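Local coordinates for protein FAD synthetase (PDB 2WSI) that catalyses the transfer of an adenylyl group from ATP to flavin mononucleotide, forming the coenzyme FAD and releasing diphosphate, at residues 38-52 with 72-84. Numbering follows the deposited sequence.
Sequences RKYLLSEIFVRWSPL and LYLSCLWEYFFIK
Arg-38 NH2 and Glu-79 OE1 form a salt bridge of 2.8 Å, the guanidinium and carboxylate planes turned 54° apart, so the charges meet without the flat two-bond pairing of coplanar groups. To reach it, the arginine bends at chi3 and wraps over Cys-76, with CB, CG and CD all close to SG; one guanidinium face rests on the backbone between Ser-75 and Cys-76. The other carboxylate oxygen of Glu-79, OE2, lies beside the methyl CD1 of Leu-42.

Further in, Leu-41 and Leu-42 pack on Cys-76; the axes of segments 38-45 and 72-84 pass 9.9 Å apart at closest approach and cross at -41°. Beyond them Phe-46 wedges between two tyrosines. Its CE1-CZ edge points at one face of Tyr-73 in an offset edge-to-face pair, planes at 90°, with Phe-46 CE1 3.6 Å from Tyr-73 CE1; against Tyr-80 its ring is oblique. Pro-51, on the loop that turns back after the helix, closes the cluster: CG sits over the centre of the Phe-46 ring, while CD makes a CH-pi contact with Tyr-80, 4.0 Å from the ring centroid. Leu-52 CD2 then meets Leu-77 CD1 at 3.7 Å.

Each tyrosine hydroxyl reaches the 46-51 loop through water: water 2 links Tyr-73 OH to Pro-51 O, and water 1 links Tyr-80 OH to Phe-46 O. An ST turn at Ser-50, whose OG accepts from Leu-52 N, shapes the loop. The contact packs helix 25-45 and this loop on helix 64-87, which follows strand 56-59 in the PAPS reductase-type domain; Tyr-73, its side chain about 11 Å from bound FAD, also meets Phe-58 edge-to-face. Ring and aliphatic packing thus fills the interior, while an ion pair and carbonyl-bound waters serve the polar groups at its margins.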
ATOM      1  N   ARG A  38       4.450  -5.179 -12.036  1.00  9.87           N
ATOM      2  CA  ARG A  38       5.745  -4.670 -12.507  1.00 13.65           C
ATOM      3  C   ARG A  38       5.721  -4.442 -14.028  1.00 14.74           C
ATOM      4  O   ARG A  38       6.270  -3.451 -14.524  1.00 14.64           O
ATOM      5  CB  ARG A  38       6.909  -5.573 -12.065  1.00 16.02           C
ATOM      6  CG  ARG A  38       7.037  -5.623 -10.506  1.00 19.02           C
ATOM      7  CD  ARG A  38       8.448  -5.886  -9.939  1.00 25.54           C
ATOM      8  NE  ARG A  38       9.473  -5.030 -10.533  1.00 23.90           N
ATOM      9  CZ  ARG A  38      10.748  -5.038 -10.189  1.00 27.41           C
ATOM     10  NH1 ARG A  38      11.169  -5.849  -9.231  1.00 46.87           N
ATOM     11  NH2 ARG A  38      11.617  -4.258 -10.816  1.00 30.93           N
ATOM     12  N   LYS A  39       5.045  -5.311 -14.766  1.00 15.22           N
ATOM     13  CA  LYS A  39       4.932  -5.108 -16.210  1.00 14.58           C
ATOM     14  C   LYS A  39       4.170  -3.819 -16.532  1.00 12.72           C
ATOM     15  O   LYS A  39       4.594  -3.067 -17.386  1.00 12.49           O
ATOM     16  CB  LYS A  39       4.269  -6.309 -16.903  1.00 19.65           C
ATOM     17  CG  LYS A  39       5.179  -7.541 -17.076  1.00 39.00           C
ATOM     18  CD  LYS A  39       6.490  -7.271 -17.872  1.00 33.95           C
ATOM     19  CE  LYS A  39       6.263  -7.175 -19.382  1.00 49.85           C
ATOM     20  NZ  LYS A  39       7.534  -6.972 -20.174  1.00 37.51           N
ATOM     21  N   TYR A  40       3.048  -3.564 -15.859  1.00  9.85           N
ATOM     22  CA  TYR A  40       2.349  -2.291 -16.053  1.00 14.86           C
ATOM     23  C   TYR A  40       3.290  -1.088 -15.845  1.00 13.74           C
ATOM     24  O   TYR A  40       3.324  -0.167 -16.641  1.00 10.83           O
ATOM     25  CB  TYR A  40       1.208  -2.130 -15.066  1.00 10.58           C
ATOM     26  CG  TYR A  40       0.019  -3.069 -15.224  1.00 12.12           C
ATOM     27  CD1 TYR A  40      -0.478  -3.398 -16.483  1.00 18.05           C
ATOM     28  CD2 TYR A  40      -0.646  -3.568 -14.099  1.00 13.87           C
ATOM     29  CE1 TYR A  40      -1.576  -4.236 -16.638  1.00 16.27           C
ATOM     30  CE2 TYR A  40      -1.785  -4.401 -14.239  1.00 12.45           C
ATOM     31  CZ  TYR A  40      -2.228  -4.721 -15.517  1.00 16.88           C
ATOM     32  OH  TYR A  40      -3.319  -5.534 -15.684  1.00 20.22           O
ATOM     33  N   LEU A  41       4.024  -1.102 -14.740  1.00  9.60           N
ATOM     34  CA  LEU A  41       4.881   0.026 -14.385  1.00 10.67           C
ATOM     35  C   LEU A  41       6.024   0.216 -15.370  1.00 13.54           C
ATOM     36  O   LEU A  41       6.221   1.320 -15.878  1.00 12.24           O
ATOM     37  CB  LEU A  41       5.435  -0.169 -12.967  1.00 10.17           C
ATOM     38  CG  LEU A  41       4.329  -0.005 -11.909  1.00 12.95           C
ATOM     39  CD1 LEU A  41       4.795  -0.485 -10.509  1.00  7.51           C
ATOM     40  CD2 LEU A  41       3.889   1.481 -11.856  1.00 12.23           C
ATOM     41  N   LEU A  42       6.781  -0.851 -15.625  1.00 12.05           N
ATOM     42  CA  LEU A  42       7.985  -0.759 -16.454  1.00 13.10           C
ATOM     43  C   LEU A  42       7.672  -0.625 -17.947  1.00 20.60           C
ATOM     44  O   LEU A  42       8.343   0.141 -18.655  1.00 21.24           O
ATOM     45  CB  LEU A  42       8.876  -1.977 -16.215  1.00 16.84           C
ATOM     46  CG  LEU A  42       9.459  -2.082 -14.798  1.00 16.69           C
ATOM     47  CD1 LEU A  42      10.126  -3.433 -14.602  1.00 24.57           C
ATOM     48  CD2 LEU A  42      10.446  -0.937 -14.505  1.00 12.24           C
ATOM     49  N   SER A  43       6.646  -1.345 -18.416  1.00 12.14           N
ATOM     50  CA  SER A  43       6.321  -1.415 -19.836  1.00 14.52           C
ATOM     51  C   SER A  43       5.295  -0.412 -20.307  1.00 21.30           C
ATOM     52  O   SER A  43       5.271  -0.118 -21.490  1.00 19.69           O
ATOM     53  CB  SER A  43       5.718  -2.792 -20.198  1.00 23.60           C
ATOM     54  OG  SER A  43       6.717  -3.789 -20.258  1.00 36.03           O
ATOM     55  N   GLU A  44       4.397   0.041 -19.431  1.00 14.19           N
ATOM     56  CA  GLU A  44       3.309   0.930 -19.858  1.00 15.23           C
ATOM     57  C   GLU A  44       3.305   2.287 -19.184  1.00 22.78           C
ATOM     58  O   GLU A  44       2.787   3.244 -19.736  1.00 23.75           O
ATOM     59  CB  GLU A  44       1.949   0.277 -19.627  1.00 18.80           C
ATOM     60  CG  GLU A  44       1.625  -0.829 -20.611  1.00 24.96           C
ATOM     61  CD  GLU A  44       0.319  -1.526 -20.249  1.00 35.88           C
ATOM     62  OE1 GLU A  44      -0.715  -0.830 -20.185  1.00 38.11           O
ATOM     63  OE2 GLU A  44       0.335  -2.756 -20.022  1.00 35.95           O
ATOM     64  N   ILE A  45       3.867   2.385 -17.987  1.00 12.53           N
ATOM     65  CA  ILE A  45       3.766   3.637 -17.257  1.00 10.66           C
ATOM     66  C   ILE A  45       5.036   4.479 -17.297  1.00 12.03           C
ATOM     67  O   ILE A  45       4.999   5.654 -17.682  1.00 14.26           O
ATOM     68  CB  ILE A  45       3.316   3.336 -15.816  1.00  9.46           C
ATOM     69  CG1 ILE A  45       1.890   2.742 -15.896  1.00  9.41           C
ATOM     70  CG2 ILE A  45       3.328   4.583 -14.993  1.00 10.44           C
ATOM     71  CD1 ILE A  45       1.379   2.174 -14.573  1.00  9.52           C
ATOM     72  N   PHE A  46       6.148   3.904 -16.868  1.00  9.32           N
ATOM     73  CA  PHE A  46       7.388   4.662 -16.812  1.00 13.99           C
ATOM     74  C   PHE A  46       7.897   4.983 -18.208  1.00 15.91           C
ATOM     75  O   PHE A  46       8.751   5.853 -18.376  1.00 17.99           O
ATOM     76  CB  PHE A  46       8.473   3.922 -16.032  1.00 10.37           C
ATOM     77  CG  PHE A  46       8.167   3.743 -14.541  1.00 12.44           C
ATOM     78  CD1 PHE A  46       7.127   4.414 -13.935  1.00 11.88           C
ATOM     79  CD2 PHE A  46       8.977   2.932 -13.762  1.00 12.90           C
ATOM     80  CE1 PHE A  46       6.852   4.240 -12.575  1.00 11.71           C
ATOM     81  CE2 PHE A  46       8.731   2.775 -12.410  1.00 11.88           C
ATOM     82  CZ  PHE A  46       7.662   3.423 -11.816  1.00 13.38           C
ATOM     83  N   VAL A  47       7.383   4.292 -19.211  1.00 12.43           N
ATOM     84  CA  VAL A  47       7.818   4.581 -20.579  1.00 15.78           C
ATOM     85  C   VAL A  47       7.184   5.905 -21.029  1.00 28.18           C
ATOM     86  O   VAL A  47       7.723   6.651 -21.868  1.00 17.47           O
ATOM     87  CB  VAL A  47       7.419   3.404 -21.484  1.00 20.54           C
ATOM     88  CG1 VAL A  47       7.317   3.826 -22.939  1.00 33.45           C
ATOM     89  CG2 VAL A  47       8.421   2.239 -21.271  1.00 18.13           C
ATOM     90  N   ARG A  48       6.045   6.226 -20.428  1.00 13.27           N
ATOM     91  CA  ARG A  48       5.278   7.384 -20.864  1.00 13.99           C
ATOM     92  C   ARG A  48       5.395   8.600 -19.947  1.00 16.10           C
ATOM     93  O   ARG A  48       5.350   9.741 -20.410  1.00 11.40           O
ATOM     94  CB  ARG A  48       3.826   6.954 -21.005  1.00 18.07           C
ATOM     95  CG  ARG A  48       2.893   8.021 -21.449  1.00 19.76           C
ATOM     96  CD  ARG A  48       1.572   7.373 -21.774  1.00 18.46           C
ATOM     97  NE  ARG A  48       0.572   8.333 -22.209  1.00 16.49           N
ATOM     98  CZ  ARG A  48      -0.688   8.004 -22.460  1.00 19.44           C
ATOM     99  NH1 ARG A  48      -1.093   6.738 -22.292  1.00 13.78           N
ATOM    100  NH2 ARG A  48      -1.542   8.934 -22.836  1.00 14.05           N
ATOM    101  N   TRP A  49       5.565   8.365 -18.652  1.00 14.62           N
ATOM    102  CA  TRP A  49       5.717   9.459 -17.682  1.00 14.03           C
ATOM    103  C   TRP A  49       6.932   9.190 -16.784  1.00 14.91           C
ATOM    104  O   TRP A  49       7.255   8.036 -16.502  1.00 12.98           O
ATOM    105  CB  TRP A  49       4.487   9.541 -16.782  1.00 11.49           C
ATOM    106  CG  TRP A  49       3.213   9.819 -17.504  1.00 17.79           C
ATOM    107  CD1 TRP A  49       2.777  11.035 -17.962  1.00 17.76           C
ATOM    108  CD2 TRP A  49       2.174   8.873 -17.814  1.00 14.08           C
ATOM    109  NE1 TRP A  49       1.521  10.896 -18.559  1.00 17.24           N
ATOM    110  CE2 TRP A  49       1.137   9.584 -18.475  1.00 16.72           C
ATOM    111  CE3 TRP A  49       2.023   7.498 -17.609  1.00 11.79           C
ATOM    112  CZ2 TRP A  49      -0.020   8.964 -18.934  1.00 13.93           C
ATOM    113  CZ3 TRP A  49       0.862   6.879 -18.086  1.00 14.95           C
ATOM    114  CH2 TRP A  49      -0.134   7.613 -18.742  1.00 17.72           C
ATOM    115  N   SER A  50       7.600  10.238 -16.329  1.00 18.52           N
ATOM    116  CA  SER A  50       8.715  10.061 -15.385  1.00 12.32           C
ATOM    117  C   SER A  50       8.226   9.826 -13.971  1.00  9.12           C
ATOM    118  O   SER A  50       7.388  10.574 -13.463  1.00 11.72           O
ATOM    119  CB  SER A  50       9.605  11.291 -15.376  1.00 18.99           C
ATOM    120  OG  SER A  50      10.458  11.250 -14.245  1.00 16.90           O
ATOM    121  N   PRO A  51       8.767   8.806 -13.293  1.00 10.89           N
ATOM    122  CA  PRO A  51       8.377   8.603 -11.888  1.00 12.20           C
ATOM    123  C   PRO A  51       9.181   9.475 -10.901  1.00 16.65           C
ATOM    124  O   PRO A  51       8.962   9.403  -9.703  1.00 15.43           O
ATOM    125  CB  PRO A  51       8.701   7.135 -11.649  1.00 13.40           C
ATOM    126  CG  PRO A  51       9.845   6.844 -12.600  1.00 13.74           C
ATOM    127  CD  PRO A  51       9.658   7.748 -13.793  1.00 18.39           C
ATOM    128  N   LEU A  52      10.096  10.290 -11.405  1.00 12.17           N
ATOM    129  CA  LEU A  52      10.953  11.073 -10.515  1.00 22.65           C
ATOM    130  C   LEU A  52      10.661  12.571 -10.532  1.00 18.29           C
ATOM    131  O   LEU A  52      10.691  13.222  -9.487  1.00 16.53           O
ATOM    132  CB  LEU A  52      12.414  10.837 -10.849  1.00 13.75           C
ATOM    133  CG  LEU A  52      12.946   9.418 -10.628  1.00 27.31           C
ATOM    134  CD1 LEU A  52      14.295   9.238 -11.308  1.00 30.57           C
ATOM    135  CD2 LEU A  52      13.042   9.091  -9.166  1.00 20.07           C
ATOM    136  N   LEU A  72       6.369  -2.157  -4.391  1.00  7.67           N
ATOM    137  CA  LEU A  72       6.522  -2.595  -5.795  1.00  9.19           C
ATOM    138  C   LEU A  72       7.011  -1.462  -6.708  1.00  8.41           C
ATOM    139  O   LEU A  72       7.836  -1.660  -7.600  1.00  7.01           O
ATOM    140  CB  LEU A  72       5.200  -3.173  -6.334  1.00  3.79           C
ATOM    141  CG  LEU A  72       4.751  -4.400  -5.543  1.00  7.86           C
ATOM    142  CD1 LEU A  72       3.327  -4.750  -5.971  1.00  9.69           C
ATOM    143  CD2 LEU A  72       5.726  -5.562  -5.765  1.00 11.07           C
ATOM    144  N   TYR A  73       6.506  -0.264  -6.456  1.00  6.47           N
ATOM    145  CA  TYR A  73       6.823   0.907  -7.251  1.00  5.92           C
ATOM    146  C   TYR A  73       8.309   1.237  -7.083  1.00  7.44           C
ATOM    147  O   TYR A  73       9.015   1.500  -8.065  1.00  7.01           O
ATOM    148  CB  TYR A  73       5.983   2.076  -6.739  1.00  6.89           C
ATOM    149  CG  TYR A  73       5.978   3.311  -7.615  1.00  9.86           C
ATOM    150  CD1 TYR A  73       5.097   3.398  -8.695  1.00 14.15           C
ATOM    151  CD2 TYR A  73       6.798   4.389  -7.351  1.00  8.84           C
ATOM    152  CE1 TYR A  73       5.035   4.516  -9.483  1.00 10.42           C
ATOM    153  CE2 TYR A  73       6.764   5.543  -8.149  1.00 12.76           C
ATOM    154  CZ  TYR A  73       5.858   5.594  -9.217  1.00 13.86           C
ATOM    155  OH  TYR A  73       5.748   6.703 -10.029  1.00 14.68           O
ATOM    156  N   LEU A  74       8.786   1.185  -5.842  1.00  8.13           N
ATOM    157  CA  LEU A  74      10.200   1.454  -5.556  1.00  7.33           C
ATOM    158  C   LEU A  74      11.076   0.390  -6.179  1.00  8.56           C
ATOM    159  O   LEU A  74      12.133   0.690  -6.718  1.00  8.57           O
ATOM    160  CB  LEU A  74      10.449   1.518  -4.032  1.00  6.63           C
ATOM    161  CG  LEU A  74       9.880   2.814  -3.416  1.00  9.05           C
ATOM    162  CD1 LEU A  74       9.791   2.717  -1.913  1.00 11.85           C
ATOM    163  CD2 LEU A  74      10.714   4.017  -3.870  1.00 15.75           C
ATOM    164  N   SER A  75      10.635  -0.858  -6.110  1.00  8.28           N
ATOM    165  CA  SER A  75      11.353  -1.912  -6.810  1.00  8.19           C
ATOM    166  C   SER A  75      11.492  -1.618  -8.305  1.00  9.74           C
ATOM    167  O   SER A  75      12.580  -1.765  -8.890  1.00 13.26           O
ATOM    168  CB  SER A  75      10.651  -3.254  -6.602  1.00 15.60           C
ATOM    169  OG  SER A  75      11.334  -4.259  -7.322  1.00 20.23           O
ATOM    170  N   CYS A  76      10.404  -1.190  -8.930  1.00  8.44           N
ATOM    171  CA  CYS A  76      10.440  -0.828 -10.357  1.00 10.45           C
ATOM    172  C   CYS A  76      11.243   0.436 -10.622  1.00 14.70           C
ATOM    173  O   CYS A  76      11.835   0.613 -11.709  1.00 11.05           O
ATOM    174  CB  CYS A  76       9.023  -0.654 -10.888  1.00 10.16           C
ATOM    175  SG  CYS A  76       8.151  -2.237 -10.959  1.00 11.49           S
ATOM    176  N   LEU A  77      11.275   1.329  -9.640  1.00  7.68           N
ATOM    177  CA  LEU A  77      12.075   2.555  -9.797  1.00  8.24           C
ATOM    178  C   LEU A  77      13.573   2.189  -9.894  1.00  8.24           C
ATOM    179  O   LEU A  77      14.346   2.758 -10.696  1.00  9.34           O
ATOM    180  CB  LEU A  77      11.795   3.502  -8.616  1.00  9.46           C
ATOM    181  CG  LEU A  77      12.524   4.833  -8.676  1.00 18.08           C
ATOM    182  CD1 LEU A  77      12.131   5.550  -9.943  1.00 20.65           C
ATOM    183  CD2 LEU A  77      12.224   5.700  -7.424  1.00 19.19           C
ATOM    184  N   TRP A  78      13.987   1.232  -9.078  1.00  7.25           N
ATOM    185  CA  TRP A  78      15.370   0.753  -9.119  1.00 10.85           C
ATOM    186  C   TRP A  78      15.670   0.221 -10.535  1.00 11.52           C
ATOM    187  O   TRP A  78      16.637   0.638 -11.198  1.00  9.11           O
ATOM    188  CB  TRP A  78      15.557  -0.356  -8.103  1.00  8.20           C
ATOM    189  CG  TRP A  78      16.968  -0.873  -8.000  1.00 11.45           C
ATOM    190  CD1 TRP A  78      17.411  -2.154  -8.286  1.00 12.64           C
ATOM    191  CD2 TRP A  78      18.115  -0.148  -7.535  1.00 13.04           C
ATOM    192  NE1 TRP A  78      18.770  -2.252  -8.034  1.00 12.54           N
ATOM    193  CE2 TRP A  78      19.222  -1.036  -7.573  1.00 10.68           C
ATOM    194  CE3 TRP A  78      18.324   1.177  -7.119  1.00 10.25           C
ATOM    195  CZ2 TRP A  78      20.516  -0.635  -7.208  1.00 14.97           C
ATOM    196  CZ3 TRP A  78      19.605   1.569  -6.755  1.00 12.59           C
ATOM    197  CH2 TRP A  78      20.686   0.668  -6.802  1.00 12.58           C
ATOM    198  N   GLU A  79      14.831  -0.692 -11.000  1.00  7.78           N
ATOM    199  CA  GLU A  79      15.022  -1.264 -12.348  1.00 12.16           C
ATOM    200  C   GLU A  79      14.988  -0.191 -13.457  1.00 13.29           C
ATOM    201  O   GLU A  79      15.752  -0.237 -14.415  1.00 11.24           O
ATOM    202  CB  GLU A  79      13.972  -2.370 -12.600  1.00 14.77           C
ATOM    203  CG  GLU A  79      14.148  -3.095 -13.935  1.00 19.19           C
ATOM    204  CD  GLU A  79      13.395  -4.421 -13.996  1.00 23.80           C
ATOM    205  OE1 GLU A  79      13.197  -5.052 -12.937  1.00 29.57           O
ATOM    206  OE2 GLU A  79      13.000  -4.818 -15.110  1.00 39.05           O
ATOM    207  N   TYR A  80      14.121   0.801 -13.304  1.00 10.92           N
ATOM    208  CA  TYR A  80      13.939   1.873 -14.288  1.00 12.79           C
ATOM    209  C   TYR A  80      15.236   2.645 -14.506  1.00 15.80           C
ATOM    210  O   TYR A  80      15.598   3.037 -15.619  1.00 10.72           O
ATOM    211  CB  TYR A  80      12.852   2.835 -13.781  1.00 19.57           C
ATOM    212  CG  TYR A  80      12.780   4.187 -14.468  1.00 17.60           C
ATOM    213  CD1 TYR A  80      12.115   4.337 -15.683  1.00 19.55           C
ATOM    214  CD2 TYR A  80      13.335   5.320 -13.877  1.00 22.20           C
ATOM    215  CE1 TYR A  80      12.025   5.578 -16.316  1.00 22.38           C
ATOM    216  CE2 TYR A  80      13.240   6.584 -14.491  1.00 21.57           C
ATOM    217  CZ  TYR A  80      12.588   6.696 -15.711  1.00 22.79           C
ATOM    218  OH  TYR A  80      12.478   7.917 -16.332  1.00 25.44           O
ATOM    219  N   PHE A  81      15.945   2.857 -13.424  1.00 10.39           N
ATOM    220  CA  PHE A  81      17.182   3.595 -13.510  1.00 13.50           C
ATOM    221  C   PHE A  81      18.166   2.872 -14.439  1.00 19.41           C
ATOM    222  O   PHE A  81      18.847   3.496 -15.245  1.00 12.37           O
ATOM    223  CB  PHE A  81      17.761   3.752 -12.129  1.00 13.38           C
ATOM    224  CG  PHE A  81      19.135   4.326 -12.118  1.00 16.09           C
ATOM    225  CD1 PHE A  81      19.342   5.689 -12.354  1.00 21.10           C
ATOM    226  CD2 PHE A  81      20.224   3.513 -11.870  1.00 18.59           C
ATOM    227  CE1 PHE A  81      20.627   6.226 -12.333  1.00 20.72           C
ATOM    228  CE2 PHE A  81      21.511   4.044 -11.843  1.00 22.34           C
ATOM    229  CZ  PHE A  81      21.704   5.407 -12.083  1.00 21.68           C
ATOM    230  N   PHE A  82      18.239   1.555 -14.329  1.00 10.64           N
ATOM    231  CA  PHE A  82      19.196   0.805 -15.141  1.00 14.13           C
ATOM    232  C   PHE A  82      18.743   0.671 -16.603  1.00 11.32           C
ATOM    233  O   PHE A  82      19.556   0.787 -17.524  1.00 11.99           O
ATOM    234  CB  PHE A  82      19.494  -0.545 -14.471  1.00 11.95           C
ATOM    235  CG  PHE A  82      20.187  -0.388 -13.146  1.00 13.71           C
ATOM    236  CD1 PHE A  82      21.557  -0.167 -13.094  1.00 13.63           C
ATOM    237  CD2 PHE A  82      19.467  -0.403 -11.955  1.00 13.04           C
ATOM    238  CE1 PHE A  82      22.210   0.011 -11.886  1.00 15.77           C
ATOM    239  CE2 PHE A  82      20.108  -0.214 -10.730  1.00 15.50           C
ATOM    240  CZ  PHE A  82      21.491  -0.006 -10.702  1.00 18.47           C
ATOM    241  N   ILE A  83      17.449   0.474 -16.807  1.00 11.25           N
ATOM    242  CA  ILE A  83      16.878   0.452 -18.143  1.00 11.60           C
ATOM    243  C   ILE A  83      17.168   1.788 -18.856  1.00 20.73           C
ATOM    244  O   ILE A  83      17.593   1.820 -20.015  1.00 13.84           O
ATOM    245  CB  ILE A  83      15.333   0.164 -18.099  1.00 14.42           C
ATOM    246  CG1 ILE A  83      15.065  -1.230 -17.519  1.00 15.85           C
ATOM    247  CG2 ILE A  83      14.723   0.241 -19.517  1.00 21.72           C
ATOM    248  CD1 ILE A  83      13.542  -1.547 -17.333  1.00 21.02           C
ATOM    249  N   LYS A  84      16.973   2.902 -18.171  1.00 13.65           N
ATOM    250  CA  LYS A  84      17.168   4.178 -18.858  1.00 19.85           C
ATOM    251  C   LYS A  84      18.660   4.428 -19.101  1.00 20.90           C
ATOM    252  O   LYS A  84      19.028   4.922 -20.160  1.00 21.56           O
ATOM    253  CB  LYS A  84      16.489   5.340 -18.128  1.00 28.91           C
ATOM    254  CG  LYS A  84      17.363   6.074 -17.184  1.00 29.44           C
ATOM    255  CD  LYS A  84      16.686   7.359 -16.681  1.00 46.75           C
ATOM    256  CE  LYS A  84      16.868   8.539 -17.631  1.00 48.36           C
ATOM    257  NZ  LYS A  84      16.499   9.824 -16.974  1.00 53.40           N
TER
HETATM  258  O   HOH W   1      10.256   8.130 -17.906  1.00 24.49           O
HETATM  259  O   HOH W   2       6.626   8.659  -8.815  1.00 25.01           O